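Putative ABC transporter (Thermobispora bispora, PDB 4PE6) probably binds a carbohydrate or related small solute for uptake by an ABC transporter, and holds 2,3,4-trihydroxybutanoic acid in its pocket. Local coordinates at residues G199-P202 with S203-T206; A72-K75 with S76-Q80. All coordinates share one frame; numbering follows the deposited sequence.

Interaction 1: residues G199-P202 with S203-T206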
loop_
_atom_site.group_PDB
_atom_site.type_symbol
_atom_site.label_atom_id
_atom_site.label_comp_id
_atom_site.label_asym_id
_atom_site.label_seq_id
_atom_site.Cartn_x
_atom_site.Cartn_y
_atom_site.Cartn_z
ATOM N N GLY A 199 0.027 16.650 -17.935
ATOM C CA GLY A 199 -1.024 17.637 -18.097
ATOM C C GLY A 199 -0.681 19.012 -17.566
ATOM O O GLY A 199 -1.045 20.008 -18.195
ATOM N N VAL A 200 0.034 19.089 -16.445
ATOM C CA VAL A 200 0.317 20.393 -15.826
ATOM C C VAL A 200 1.692 20.988 -16.121
ATOM O O VAL A 200 1.897 22.177 -15.900
ATOM C CB VAL A 200 0.116 20.371 -14.288
ATOM C CG1 VAL A 200 -1.291 19.919 -13.937
ATOM C CG2 VAL A 200 1.165 19.499 -13.593
ATOM N N LEU A 201 2.633 20.181 -16.592
ATOM C CA LEU A 201 4.002 20.654 -16.816
ATOM C C LEU A 201 4.110 21.922 -17.667
ATOM O O LEU A 201 4.817 22.850 -17.282
ATOM C CB LEU A 201 4.895 19.541 -17.396
ATOM C CG LEU A 201 5.331 18.473 -16.392
ATOM C CD1 LEU A 201 6.204 17.410 -17.052
ATOM C CD2 LEU A 201 6.043 19.074 -15.183
ATOM N N PRO A 202 3.391 21.991 -18.804
ATOM C CA PRO A 202 3.508 23.230 -19.593
ATOM C C PRO A 202 3.091 24.506 -18.830
ATOM O O PRO A 202 3.562 25.589 -19.153
ATOM C CB PRO A 202 2.571 22.980 -20.789
ATOM C CG PRO A 202 2.424 21.496 -20.870
ATOM C CD PRO A 202 2.484 21.018 -19.439
ATOM N N SER A 203 2.240 24.378 -17.815
ATOM C CA SER A 203 1.723 25.552 -17.113
ATOM C C SER A 203 2.523 25.945 -15.874
ATOM O O SER A 203 2.196 26.947 -15.249
ATOM C CB SER A 203 0.270 25.321 -16.702
ATOM O OG SER A 203 0.200 24.373 -15.652
ATOM N N VAL A 204 3.549 25.175 -15.500
ATOM C CA VAL A 204 4.274 25.467 -14.261
ATOM C C VAL A 204 5.758 25.757 -14.456
ATOM O O VAL A 204 6.347 25.399 -15.470
ATOM C CB VAL A 204 4.095 24.356 -13.193
ATOM C CG1 VAL A 204 2.624 24.193 -12.843
ATOM C CG2 VAL A 204 4.706 23.033 -13.644
ATOM N N SER A 205 6.328 26.434 -13.455
ATOM C CA SER A 205 7.764 26.721 -13.387
ATOM C C SER A 205 8.533 25.431 -13.159
ATOM O O SER A 205 7.931 24.381 -12.886
ATOM C CB SER A 205 8.076 27.675 -12.219
ATOM O OG SER A 205 7.214 28.802 -12.199
ATOM N N THR A 206 9.858 25.521 -13.231
ATOM C CA THR A 206 10.738 24.381 -12.998
ATOM C C THR A 206 10.361 23.638 -11.713
ATOM O O THR A 206 10.110 24.255 -10.667
ATOM C CB THR A 206 12.209 24.821 -12.909
ATOM O OG1 THR A 206 12.517 25.688 -14.014
ATOM C CG2 THR A 206 13.144 23.596 -12.948
#
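Ser203 turns its hydroxyl back onto the carbonyl of Val200, three residues earlier, and so closes the C-terminal end of helix 190-200, where the chain tightens into a 3-10 turn through Leu201 and Pro202. The main-chain carbonyl of Val200 is gripped twice. Ser203 OG donates to Val200 O at 2.8 Å, tilted only 16° from the carbonyl plane, while Ser203 N reaches Val200 O at 2.9 Å from well above that plane. The hydroxyl gets there because OG sits between the backbone N and the carbonyl carbon (chi1 71°), which brings it back toward Val200 O.

Val204 follows the same bend. Its N donates to Leu201 O at 3.2 Å in a nearly straight bond (169° at the hydrogen). Both methyls of Val204 lie against Val200 O, CG1 and CG2 each 3.7 Å from it, and CG2 also packs against Leu201 O. Pro202, with no N-H to give, sets its ring on the outer side of the bend.

Beneath the turn, Leu201 packs on Phe223 and Ala226 of helix 216-226. Val200 rests on Ile150 of strand 147-153 and Ala182 of strand 178-185, and Val204 on Val181 of the latter strand. The side chains of Leu201 and Val204 barely meet, CD2 of the first lying 4.5 Å from CG2 of the second.

Interaction 2: residues A72-K75 with S76-Q80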
loop_
_atom_site.group_PDB
_atom_site.type_symbol
_atom_site.label_atom_id
_atom_site.label_comp_id
_atom_site.label_asym_id
_atom_site.label_seq_id
_atom_site.Cartn_x
_atom_site.Cartn_y
_atom_site.Cartn_z
ATOM N N ALA A 72 -21.827 -4.043 -2.458
ATOM C CA ALA A 72 -22.604 -5.064 -3.172
ATOM C C ALA A 72 -21.820 -6.364 -3.305
ATOM O O ALA A 72 -22.354 -7.438 -3.076
ATOM C CB ALA A 72 -23.024 -4.573 -4.558
ATOM N N GLN A 73 -20.551 -6.266 -3.674
ATOM C CA GLN A 73 -19.735 -7.465 -3.815
ATOM C C GLN A 73 -19.586 -8.244 -2.504
ATOM O O GLN A 73 -19.589 -9.478 -2.500
ATOM C CB GLN A 73 -18.375 -7.106 -4.385
ATOM C CG GLN A 73 -18.422 -6.683 -5.838
ATOM C CD GLN A 73 -17.074 -6.178 -6.331
ATOM O OE1 GLN A 73 -16.255 -5.667 -5.552
ATOM N NE2 GLN A 73 -16.832 -6.325 -7.627
ATOM N N ILE A 74 -19.446 -7.533 -1.396
ATOM C CA ILE A 74 -19.330 -8.204 -0.118
ATOM C C ILE A 74 -20.622 -8.975 0.208
ATOM O O ILE A 74 -20.562 -10.119 0.644
ATOM C CB ILE A 74 -18.915 -7.215 0.990
ATOM C CG1 ILE A 74 -17.484 -6.732 0.723
ATOM C CG2 ILE A 74 -19.055 -7.857 2.364
ATOM C CD1 ILE A 74 -16.953 -5.686 1.690
ATOM N N LYS A 75 -21.785 -8.389 -0.071
ATOM C CA LYS A 75 -23.038 -9.111 0.122
ATOM C C LYS A 75 -23.105 -10.378 -0.739
ATOM O O LYS A 75 -23.552 -11.417 -0.263
ATOM C CB LYS A 75 -24.234 -8.205 -0.124
ATOM C CG LYS A 75 -24.290 -7.055 0.863
ATOM C CD LYS A 75 -25.279 -5.991 0.441
ATOM C CE LYS A 75 -25.358 -4.898 1.499
ATOM N NZ LYS A 75 -26.243 -3.813 1.045
ATOM N N SER A 76 -22.638 -10.324 -1.986
ATOM C CA SER A 76 -22.606 -11.543 -2.813
ATOM C C SER A 76 -21.632 -12.581 -2.230
ATOM O O SER A 76 -21.896 -13.796 -2.279
ATOM C CB SER A 76 -22.292 -11.236 -4.285
ATOM O OG SER A 76 -23.415 -10.620 -4.912
ATOM N N LEU A 77 -20.529 -12.113 -1.659
ATOM C CA LEU A 77 -19.589 -13.017 -0.982
ATOM C C LEU A 77 -20.232 -13.666 0.242
ATOM O O LEU A 77 -20.046 -14.863 0.484
ATOM C CB LEU A 77 -18.298 -12.295 -0.565
ATOM C CG LEU A 77 -17.254 -12.130 -1.683
ATOM C CD1 LEU A 77 -16.184 -11.139 -1.266
ATOM C CD2 LEU A 77 -16.645 -13.469 -2.041
ATOM N N LEU A 78 -20.991 -12.898 1.018
ATOM C CA LEU A 78 -21.590 -13.463 2.230
ATOM C C LEU A 78 -22.559 -14.606 1.927
ATOM O O LEU A 78 -22.655 -15.554 2.702
ATOM C CB LEU A 78 -22.280 -12.389 3.064
ATOM C CG LEU A 78 -21.322 -11.396 3.712
ATOM C CD1 LEU A 78 -22.140 -10.401 4.515
ATOM C CD2 LEU A 78 -20.283 -12.091 4.588
ATOM N N LEU A 79 -23.237 -14.539 0.782
ATOM C CA LEU A 79 -24.093 -15.633 0.338
ATOM C C LEU A 79 -23.358 -16.950 0.182
ATOM O O LEU A 79 -23.987 -17.992 0.246
ATOM C CB LEU A 79 -24.771 -15.297 -1.000
ATOM C CG LEU A 79 -25.709 -14.098 -0.962
ATOM C CD1 LEU A 79 -26.105 -13.704 -2.379
ATOM C CD2 LEU A 79 -26.930 -14.403 -0.102
ATOM N N GLN A 80 -22.052 -16.907 -0.069
ATOM C CA GLN A 80 -21.244 -18.113 -0.227
ATOM C C GLN A 80 -20.684 -18.612 1.102
ATOM O O GLN A 80 -19.905 -19.563 1.130
ATOM C CB GLN A 80 -20.094 -17.842 -1.192
ATOM C CG GLN A 80 -20.558 -17.506 -2.598
ATOM C CD GLN A 80 -19.406 -17.113 -3.492
ATOM O OE1 GLN A 80 -19.287 -15.962 -3.878
ATOM N NE2 GLN A 80 -18.554 -18.076 -3.834
HETATM O O HOH W 1 -24.691 -8.284 -4.253
#
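Ala72 and Ser76 meet through a flat group, the carbonyl of Ala72. Ser76 N lies in the plane of that carbonyl and donates to Ala72 O at 3.1 Å. A water shares the same oxygen, donating to Ala72 O at 2.8 Å and lying 2.7 Å from Ser76 OG, so that it bridges backbone and hydroxyl where the hydroxyl itself stops short. The carbonyl of Gln73 is approached differently: Leu77 N, 2.9 Å from Gln73 O, is tilted 20° from its plane, and Leu77 CG comes up beside the same oxygen. The amide of Gln73, the other flat group, turns away to the strand, where NE2 is hydrogen-bonded to Asn60 O.

The backbone bonds from Ser76 N to Ala72 O and from Leu77 N to Gln73 O are the i to i+4 bonds of an alpha-helix, here toward the C-terminal part of helix 67-78, which lies against the parallel sheet of the N-terminal lobe as the crossover between strands 55-60 and 84-88. Leu78 N, 2.8 Å from Ile74 O, meets that oxygen almost head-on. Leu78 CG, turned anti to its own carbonyl carbon (chi1 -69°), lies 3.4 Å from Ile74 O and also comes 4.4 Å from Ile74 CG2, a loose apolar touch. Inward, Ile74 and Leu77 reach strand 20-25, and Leu78 meets Gln101 and Ala102 of helix 96-104. Leu79 N stands 3.3 Å from Lys75 O in a weak bond, and Gln80 N donates to Leu77 O.

In the fold
Interaction 2 comes first along the chain and interaction 1 follows, both at the C-terminal end of a helix that joins two parallel strands of its own lobe, with one other strand between them. Their centres lie 45 Å apart and their nearest atoms about 30 Å. Helix 67-78 passes from strand 55-60 to strand 84-88 across strand 20-25; helix 190-200 passes from strand 178-185 to strand 209-211 across strand 147-153. The two therefore occupy corresponding places in the two alpha/beta lobes of a periplasmic binding protein, one near each end of the molecule, while the pocket holding trihydroxybutanoic acid lies between the lobes.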